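Probable TonB-dependent siderophore receptor PirA (Acinetobacter baumannii, PDB 5FR8) probably binds iron-chelating siderophores at the outer membrane, possibly including ferric enterobactin, for the initial step of TonB-dependent iron uptake. Local coordinates at residues T622-F627 with V640-G645; K676-A681 with K705-D710. All coordinates share one frame; numbering follows the deposited sequence.

Overall arrangement
Contacts 1 and 2 follow one another along the chain, late in the barrel of this TonB-dependent receptor, and their centres lie about 13 Å apart. Contact 1 pairs two strands of a hairpin within the barrel wall. Contact 2 joins the next strand, 674-687, to the extracellular loop that leads into the closing strand 724-731. Strands 635-648 and 674-687 are neighbours, with probable backbone hydrogen bonds from Tyr644 N to Tyr678 O (2.8 Å) and from Thr642 N to Thr680 O (3.0 Å), and the rings of Tyr644 and Tyr678 also meet. The bound detergent C8E touches Ser625 and Phe641 in contact 1, whereas in contact 2 the Ser679 side chain is about 6 Å from it.

Contact 1: residues T622-F627 with V640-G645; sequences TINSIF and VFTQYG. With C8E ((hydroxyethyloxy)tri(ethyloxy)octane), chain C.
Asn624 and Thr642 add a side-chain hydrogen bond to the antiparallel backbone pairing: Thr642 OG1 donates to Asn624 OD1 at 2.9 Å, tilted 35° from the plane of the amide carbonyl. In the backbone register they are a non-hydrogen-bonded pair, so this bond supplies a link their main chains do not make to each other. Around them, Ile623 with Gln643 and Ser625 with Phe641 are hydrogen-bonded pairs, giving four N-H to O bonds; that from Ile623 N to Gln643 O measures 2.8 Å. The strands run almost exactly antiparallel, at 174°. Thr622 CG2 lies 3.9 Å from Tyr644 CD1, while Thr642 CG2 sits over one face of that ring, toward its rim. On the face carrying Ile623, Ser625, Phe641 and Gln643, Ile623 CD1 lies 3.6 Å from Gln643 OE1. The detergent crosses this face, its C14 3.3 Å from Ser625 OG and its C20 over one face of the Phe641 ring, 3.8 Å from CE1. The face with Asn624, Val640 and Tyr644 touches Leu52, Arg63 and Arg64 of the plug, so it lines the barrel interior; the detergent on the opposite face is consistent with that surface facing the membrane. Asn624 ND2 bonds to Asn599 OD1 on strand 594-608, which flanks 622-627, while strand 674-687 flanks 640-645, its Ser679 and Ala681 touching Phe641.

Contact 2: residues K676-A681 with K705-D710; sequences KSYSTA and KQILRD
Thr680 and Lys705 bring the two backbones nearest, with their CA atoms 6.4 Å apart, and no hydrogen bond joins the segments. Residues 678-681 are strand, whereas 705-710 form an irregular stretch of loop, and the contact is made mainly by side chains. Ile707 and Tyr678 reach toward each other tip to tip. Ile707 CD1 sits over one face of the Tyr678 ring in a CH-pi contact, 3.5 Å from the centroid and 21° off the ring normal, and lies closer to the CZ end than to CB. Lys705 comes in from the same loop, its CG passing 3.6 Å from Ser679 O; the bend at chi2 (-47°) then turns CD toward the Tyr678 side, and CE lies 3.8 Å from Tyr678 CB. Lys705 thus contributes its aliphatic chain to the contact. The phenol oxygen of Tyr678 is bonded to Tyr718 OH and Glu720 OE1, further along this loop, and Ile707 shares backbone hydrogen bonding with Glu720. Carbon contacts dominate between the two segments themselves, while directional bonds to Tyr718 and Glu720 fix the tyrosine's polar end, so one aromatic side chain ties the extracellular loop to the barrel strand by both apolar and polar contacts.

Contact 1: residues T622-F627 with V640-G645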
ATOM      1  N   THR A 622      18.650  -2.873   4.484  1.00 61.85           N
ATOM      2  CA  THR A 622      18.447  -1.504   4.066  1.00 61.11           C
ATOM      3  C   THR A 622      18.825  -0.577   5.188  1.00 61.65           C
ATOM      4  O   THR A 622      18.222  -0.661   6.260  1.00 60.92           O
ATOM      5  CB  THR A 622      16.973  -1.231   3.794  1.00 59.66           C
ATOM      6  OG1 THR A 622      16.480  -2.161   2.826  1.00 59.68           O
ATOM      7  CG2 THR A 622      16.804   0.170   3.289  1.00 58.31           C
ATOM      8  N   ILE A 623      19.806   0.296   4.944  1.00 60.18           N
ATOM      9  CA  ILE A 623      20.270   1.248   5.949  1.00 64.18           C
ATOM     10  C   ILE A 623      19.893   2.663   5.545  1.00 69.52           C
ATOM     11  O   ILE A 623      20.029   3.023   4.383  1.00 73.54           O
ATOM     12  CB  ILE A 623      21.789   1.195   6.092  1.00 67.02           C
ATOM     13  CG1 ILE A 623      22.207  -0.157   6.631  1.00 66.45           C
ATOM     14  CG2 ILE A 623      22.303   2.282   7.023  1.00 68.81           C
ATOM     15  CD1 ILE A 623      23.686  -0.373   6.528  1.00 67.86           C
ATOM     16  N   ASN A 624      19.413   3.462   6.500  1.00 73.68           N
ATOM     17  CA  ASN A 624      19.034   4.841   6.208  1.00 73.09           C
ATOM     18  C   ASN A 624      19.686   5.809   7.168  1.00 74.92           C
ATOM     19  O   ASN A 624      19.833   5.509   8.362  1.00 72.14           O
ATOM     20  CB  ASN A 624      17.526   5.019   6.294  1.00 73.93           C
ATOM     21  CG  ASN A 624      16.787   4.305   5.191  1.00 76.46           C
ATOM     22  OD1 ASN A 624      16.566   4.847   4.095  1.00 69.05           O
ATOM     23  ND2 ASN A 624      16.394   3.069   5.472  1.00 81.21           N
ATOM     24  N   SER A 625      20.087   6.965   6.639  1.00 74.81           N
ATOM     25  CA  SER A 625      20.629   8.035   7.460  1.00 76.13           C
ATOM     26  C   SER A 625      20.061   9.352   7.034  1.00 73.31           C
ATOM     27  O   SER A 625      20.130   9.705   5.862  1.00 76.10           O
ATOM     28  CB  SER A 625      22.145   8.120   7.326  1.00 77.26           C
ATOM     29  OG  SER A 625      22.653   9.335   7.887  1.00 83.23           O
ATOM     30  N   ILE A 626      19.507  10.082   7.987  1.00 72.77           N
ATOM     31  CA  ILE A 626      19.173  11.476   7.758  1.00 76.47           C
ATOM     32  C   ILE A 626      19.990  12.417   8.689  1.00 75.50           C
ATOM     33  O   ILE A 626      20.164  12.143   9.883  1.00 69.93           O
ATOM     34  CB  ILE A 626      17.647  11.724   7.884  1.00 74.95           C
ATOM     35  CG1 ILE A 626      16.845  10.670   7.097  1.00 78.38           C
ATOM     36  CG2 ILE A 626      17.312  13.105   7.349  1.00 76.37           C
ATOM     37  CD1 ILE A 626      16.324   9.483   7.901  1.00 79.87           C
ATOM     38  N   PHE A 627      20.479  13.521   8.120  1.00 76.37           N
ATOM     39  CA  PHE A 627      21.326  14.483   8.827  1.00 78.31           C
ATOM     40  C   PHE A 627      20.748  15.896   8.711  1.00 84.59           C
ATOM     41  O   PHE A 627      20.366  16.353   7.624  1.00 79.86           O
ATOM     42  CB  PHE A 627      22.744  14.436   8.261  1.00 75.08           C
ATOM     43  CG  PHE A 627      23.626  15.599   8.642  1.00 75.79           C
ATOM     44  CD1 PHE A 627      24.197  15.679   9.895  1.00 79.77           C
ATOM     45  CD2 PHE A 627      23.943  16.577   7.713  1.00 76.09           C
ATOM     46  CE1 PHE A 627      25.046  16.729  10.226  1.00 82.35           C
ATOM     47  CE2 PHE A 627      24.780  17.627   8.031  1.00 78.31           C
ATOM     48  CZ  PHE A 627      25.336  17.705   9.293  1.00 82.16           C
ATOM     49  N   VAL A 640      20.780  13.153   3.263  1.00 73.46           N
ATOM     50  CA  VAL A 640      20.097  11.847   3.336  1.00 72.25           C
ATOM     51  C   VAL A 640      20.942  10.824   2.591  1.00 72.53           C
ATOM     52  O   VAL A 640      21.564  11.134   1.563  1.00 73.16           O
ATOM     53  CB  VAL A 640      18.634  11.907   2.755  1.00 71.21           C
ATOM     54  CG1 VAL A 640      18.661  12.175   1.257  1.00 70.73           C
ATOM     55  CG2 VAL A 640      17.829  10.635   3.056  1.00 66.80           C
ATOM     56  N   PHE A 641      20.973   9.604   3.113  1.00 73.72           N
ATOM     57  CA  PHE A 641      21.768   8.526   2.502  1.00 74.15           C
ATOM     58  C   PHE A 641      21.070   7.219   2.792  1.00 70.07           C
ATOM     59  O   PHE A 641      20.575   6.976   3.894  1.00 71.51           O
ATOM     60  CB  PHE A 641      23.185   8.502   3.067  1.00 74.15           C
ATOM     61  CG  PHE A 641      24.062   7.401   2.527  1.00 79.50           C
ATOM     62  CD1 PHE A 641      24.703   7.534   1.292  1.00 83.17           C
ATOM     63  CD2 PHE A 641      24.324   6.258   3.287  1.00 80.79           C
ATOM     64  CE1 PHE A 641      25.544   6.536   0.812  1.00 80.86           C
ATOM     65  CE2 PHE A 641      25.169   5.258   2.809  1.00 80.60           C
ATOM     66  CZ  PHE A 641      25.778   5.398   1.571  1.00 80.27           C
ATOM     67  N   THR A 642      21.014   6.386   1.780  1.00 66.83           N
ATOM     68  CA  THR A 642      20.328   5.139   1.898  1.00 63.88           C
ATOM     69  C   THR A 642      21.178   4.099   1.213  1.00 63.62           C
ATOM     70  O   THR A 642      21.762   4.365   0.173  1.00 62.19           O
ATOM     71  CB  THR A 642      18.954   5.218   1.235  1.00 61.81           C
ATOM     72  OG1 THR A 642      18.115   6.063   2.021  1.00 68.20           O
ATOM     73  CG2 THR A 642      18.331   3.851   1.142  1.00 62.37           C
ATOM     74  N   GLN A 643      21.214   2.914   1.800  1.00 62.41           N
ATOM     75  CA  GLN A 643      22.062   1.852   1.327  1.00 66.32           C
ATOM     76  C   GLN A 643      21.223   0.578   1.290  1.00 66.16           C
ATOM     77  O   GLN A 643      20.538   0.230   2.270  1.00 66.19           O
ATOM     78  CB  GLN A 643      23.267   1.742   2.256  1.00 68.42           C
ATOM     79  CG  GLN A 643      24.147   0.517   2.086  1.00 68.71           C
ATOM     80  CD  GLN A 643      25.340   0.543   3.033  1.00 69.64           C
ATOM     81  OE1 GLN A 643      25.437   1.422   3.891  1.00 69.48           O
ATOM     82  NE2 GLN A 643      26.244  -0.427   2.894  1.00 69.13           N
ATOM     83  N   TYR A 644      21.247  -0.081   0.135  1.00 62.57           N
ATOM     84  CA  TYR A 644      20.453  -1.272  -0.089  1.00 61.30           C
ATOM     85  C   TYR A 644      21.382  -2.432  -0.330  1.00 62.96           C
ATOM     86  O   TYR A 644      22.208  -2.376  -1.231  1.00 59.81           O
ATOM     87  CB  TYR A 644      19.600  -1.136  -1.360  1.00 61.56           C
ATOM     88  CG  TYR A 644      18.663   0.031  -1.433  1.00 58.31           C
ATOM     89  CD1 TYR A 644      17.560   0.139  -0.564  1.00 59.28           C
ATOM     90  CD2 TYR A 644      18.853   1.011  -2.387  1.00 60.53           C
ATOM     91  CE1 TYR A 644      16.695   1.229  -0.624  1.00 58.31           C
ATOM     92  CE2 TYR A 644      17.992   2.100  -2.475  1.00 64.48           C
ATOM     93  CZ  TYR A 644      16.921   2.200  -1.592  1.00 62.15           C
ATOM     94  OH  TYR A 644      16.091   3.260  -1.694  1.00 58.76           O
ATOM     95  N   GLY A 645      21.244  -3.493   0.461  1.00 69.41           N
ATOM     96  CA  GLY A 645      21.844  -4.785   0.122  1.00 69.79           C
ATOM     97  C   GLY A 645      21.115  -5.438  -1.057  1.00 71.19           C
ATOM     98  O   GLY A 645      20.312  -4.796  -1.747  1.00 66.37           O
TER
HETATM   99  C1  C8E C1731      21.536   0.937  15.918  1.00 48.74           C
HETATM  100  C2  C8E C1731      21.169   1.016  14.427  1.00 55.75           C
HETATM  101  C3  C8E C1731      21.561   2.329  13.712  1.00 47.26           C
HETATM  102  C4  C8E C1731      22.034   2.145  12.253  1.00 52.14           C
HETATM  103  C5  C8E C1731      22.935   3.303  11.764  1.00 49.64           C
HETATM  104  C6  C8E C1731      24.332   3.300  12.404  1.00 48.64           C
HETATM  105  C7  C8E C1731      25.335   4.219  11.699  1.00 53.79           C
HETATM  106  C8  C8E C1731      26.002   5.255  12.635  1.00 55.76           C
HETATM  107  O9  C8E C1731      26.309   6.448  11.860  1.00 56.72           O
HETATM  108  C10 C8E C1731      26.258   7.657  12.651  1.00 49.87           C
HETATM  109  C11 C8E C1731      26.671   8.896  11.829  1.00 43.43           C
HETATM  110  O12 C8E C1731      26.027   8.938  10.542  1.00 40.85           O
HETATM  111  C13 C8E C1731      26.719   9.793   9.582  1.00 46.30           C
HETATM  112  C14 C8E C1731      25.819  10.083   8.360  1.00 56.00           C
HETATM  113  O15 C8E C1731      26.540  10.647   7.249  1.00 61.80           O
HETATM  114  C16 C8E C1731      27.073   9.687   6.292  1.00 67.15           C
HETATM  115  C17 C8E C1731      28.578   9.918   5.938  1.00 58.70           C
HETATM  116  O18 C8E C1731      28.957   9.085   4.824  1.00 55.75           O
HETATM  117  C19 C8E C1731      28.396   9.555   3.559  1.00 66.10           C
HETATM  118  C20 C8E C1731      28.410   8.530   2.394  1.00 71.42           C
HETATM  119  O21 C8E C1731      28.481   9.126   1.055  1.00 58.79           O

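Contact 2: residues K676-A681 with K705-D710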
ATOM      1  N   LYS A 676      22.750  -6.284  -7.441  1.00 64.92           N
ATOM      2  CA  LYS A 676      23.885  -6.015  -6.557  1.00 64.32           C
ATOM      3  C   LYS A 676      23.603  -4.789  -5.710  1.00 60.60           C
ATOM      4  O   LYS A 676      22.846  -3.919  -6.131  1.00 64.64           O
ATOM      5  CB  LYS A 676      25.177  -5.884  -7.372  1.00 68.79           C
ATOM      6  CG  LYS A 676      25.543  -7.200  -8.040  1.00 74.33           C
ATOM      7  CD  LYS A 676      26.927  -7.242  -8.684  1.00 82.46           C
ATOM      8  CE  LYS A 676      27.132  -8.576  -9.403  1.00 82.04           C
ATOM      9  NZ  LYS A 676      28.432  -8.648 -10.109  1.00 93.01           N
ATOM     10  N   SER A 677      24.168  -4.735  -4.505  1.00 57.68           N
ATOM     11  CA  SER A 677      23.791  -3.695  -3.562  1.00 57.39           C
ATOM     12  C   SER A 677      24.320  -2.344  -4.005  1.00 57.62           C
ATOM     13  O   SER A 677      25.240  -2.274  -4.800  1.00 58.06           O
ATOM     14  CB  SER A 677      24.287  -4.019  -2.179  1.00 57.81           C
ATOM     15  OG  SER A 677      25.647  -4.305  -2.252  1.00 62.08           O
ATOM     16  N   TYR A 678      23.705  -1.274  -3.515  1.00 56.86           N
ATOM     17  CA  TYR A 678      24.047   0.069  -3.950  1.00 58.15           C
ATOM     18  C   TYR A 678      23.482   1.136  -3.011  1.00 55.58           C
ATOM     19  O   TYR A 678      22.842   0.826  -2.002  1.00 53.46           O
ATOM     20  CB  TYR A 678      23.566   0.297  -5.389  1.00 59.84           C
ATOM     21  CG  TYR A 678      22.066   0.342  -5.562  1.00 59.94           C
ATOM     22  CD1 TYR A 678      21.313  -0.831  -5.720  1.00 59.07           C
ATOM     23  CD2 TYR A 678      21.389   1.561  -5.607  1.00 63.57           C
ATOM     24  CE1 TYR A 678      19.924  -0.782  -5.905  1.00 58.38           C
ATOM     25  CE2 TYR A 678      20.001   1.612  -5.779  1.00 62.03           C
ATOM     26  CZ  TYR A 678      19.284   0.444  -5.930  1.00 59.80           C
ATOM     27  OH  TYR A 678      17.929   0.513  -6.110  1.00 67.42           O
ATOM     28  N   SER A 679      23.754   2.394  -3.333  1.00 55.38           N
ATOM     29  CA  SER A 679      23.424   3.496  -2.444  1.00 55.68           C
ATOM     30  C   SER A 679      23.080   4.761  -3.223  1.00 56.66           C
ATOM     31  O   SER A 679      23.533   4.944  -4.347  1.00 58.65           O
ATOM     32  CB  SER A 679      24.598   3.786  -1.501  1.00 57.38           C
ATOM     33  OG  SER A 679      25.551   4.668  -2.101  1.00 58.63           O
ATOM     34  N   THR A 680      22.273   5.622  -2.616  1.00 57.46           N
ATOM     35  CA  THR A 680      21.993   6.939  -3.161  1.00 61.98           C
ATOM     36  C   THR A 680      22.051   7.961  -2.031  1.00 65.95           C
ATOM     37  O   THR A 680      21.906   7.607  -0.859  1.00 65.82           O
ATOM     38  CB  THR A 680      20.584   7.032  -3.800  1.00 62.06           C
ATOM     39  OG1 THR A 680      19.592   6.973  -2.776  1.00 59.71           O
ATOM     40  CG2 THR A 680      20.358   5.919  -4.818  1.00 61.11           C
ATOM     41  N   ALA A 681      22.257   9.225  -2.391  1.00 67.35           N
ATOM     42  CA  ALA A 681      22.316  10.290  -1.407  1.00 67.64           C
ATOM     43  C   ALA A 681      21.631  11.559  -1.910  1.00 70.03           C
ATOM     44  O   ALA A 681      21.389  11.694  -3.116  1.00 73.96           O
ATOM     45  CB  ALA A 681      23.756  10.573  -1.078  1.00 68.26           C
ATOM     46  N   LYS A 705      23.519   7.407  -9.356  1.00 81.44           N
ATOM     47  CA  LYS A 705      23.367   5.956  -9.358  1.00 77.56           C
ATOM     48  C   LYS A 705      22.030   5.690 -10.019  1.00 73.29           C
ATOM     49  O   LYS A 705      20.991   5.824  -9.403  1.00 71.55           O
ATOM     50  CB  LYS A 705      23.354   5.392  -7.940  1.00 81.92           C
ATOM     51  CG  LYS A 705      24.069   4.052  -7.775  1.00 88.57           C
ATOM     52  CD  LYS A 705      23.710   2.995  -8.821  1.00 86.96           C
ATOM     53  CE  LYS A 705      24.686   1.819  -8.722  1.00 89.54           C
ATOM     54  NZ  LYS A 705      24.687   0.919  -9.911  1.00 90.31           N
ATOM     55  N   GLN A 706      22.061   5.323 -11.287  1.00 72.41           N
ATOM     56  CA  GLN A 706      20.840   5.158 -12.046  1.00 66.93           C
ATOM     57  C   GLN A 706      20.673   3.765 -12.611  1.00 67.08           C
ATOM     58  O   GLN A 706      21.434   3.339 -13.471  1.00 64.78           O
ATOM     59  CB  GLN A 706      20.797   6.126 -13.216  1.00 67.00           C
ATOM     60  CG  GLN A 706      19.516   5.963 -14.006  1.00 65.16           C
ATOM     61  CD  GLN A 706      19.561   6.618 -15.344  1.00 67.10           C
ATOM     62  OE1 GLN A 706      20.565   6.492 -16.070  1.00 78.22           O
ATOM     63  NE2 GLN A 706      18.472   7.300 -15.714  1.00 64.10           N
ATOM     64  N   ILE A 707      19.633   3.071 -12.169  1.00 69.53           N
ATOM     65  CA  ILE A 707      19.357   1.748 -12.707  1.00 68.30           C
ATOM     66  C   ILE A 707      18.125   1.758 -13.615  1.00 67.34           C
ATOM     67  O   ILE A 707      17.090   2.331 -13.250  1.00 75.02           O
ATOM     68  CB  ILE A 707      19.144   0.722 -11.595  1.00 59.94           C
ATOM     69  CG1 ILE A 707      20.270   0.779 -10.573  1.00 58.93           C
ATOM     70  CG2 ILE A 707      19.072  -0.668 -12.190  1.00 59.06           C
ATOM     71  CD1 ILE A 707      19.848   0.270  -9.197  1.00 55.92           C
ATOM     72  N   LEU A 708      18.251   1.091 -14.766  1.00 64.06           N
ATOM     73  CA  LEU A 708      17.168   0.930 -15.743  1.00 64.45           C
ATOM     74  C   LEU A 708      16.490  -0.424 -15.637  1.00 62.43           C
ATOM     75  O   LEU A 708      17.108  -1.414 -15.277  1.00 62.49           O
ATOM     76  CB  LEU A 708      17.712   1.052 -17.150  1.00 69.08           C
ATOM     77  CG  LEU A 708      18.565   2.288 -17.422  1.00 71.37           C
ATOM     78  CD1 LEU A 708      19.036   2.283 -18.858  1.00 72.42           C
ATOM     79  CD2 LEU A 708      17.777   3.552 -17.109  1.00 73.32           C
ATOM     80  N   ARG A 709      15.197  -0.456 -15.921  1.00 64.88           N
ATOM     81  CA  ARG A 709      14.405  -1.665 -15.734  1.00 61.34           C
ATOM     82  C   ARG A 709      14.635  -2.637 -16.870  1.00 63.75           C
ATOM     83  O   ARG A 709      14.476  -2.290 -18.044  1.00 60.72           O
ATOM     84  CB  ARG A 709      12.923  -1.331 -15.632  1.00 58.20           C
ATOM     85  CG  ARG A 709      12.023  -2.532 -15.403  1.00 55.93           C
ATOM     86  CD  ARG A 709      10.606  -2.029 -15.276  1.00 56.09           C
ATOM     87  NE  ARG A 709       9.589  -3.079 -15.234  1.00 57.47           N
ATOM     88  CZ  ARG A 709       8.360  -2.929 -15.721  1.00 54.63           C
ATOM     89  NH1 ARG A 709       8.004  -1.782 -16.318  1.00 51.33           N
ATOM     90  NH2 ARG A 709       7.493  -3.934 -15.618  1.00 53.80           N
ATOM     91  N   ASP A 710      15.008  -3.854 -16.493  1.00 63.15           N
ATOM     92  CA  ASP A 710      15.400  -4.885 -17.434  1.00 64.69           C
ATOM     93  C   ASP A 710      14.227  -5.818 -17.602  1.00 62.61           C
ATOM     94  O   ASP A 710      13.802  -6.447 -16.639  1.00 57.53           O
ATOM     95  CB  ASP A 710      16.593  -5.639 -16.858  1.00 64.44           C
ATOM     96  CG  ASP A 710      17.277  -6.535 -17.858  1.00 65.41           C
ATOM     97  OD1 ASP A 710      16.624  -6.943 -18.831  1.00 67.82           O
ATOM     98  OD2 ASP A 710      18.481  -6.841 -17.651  1.00 63.13           O
TER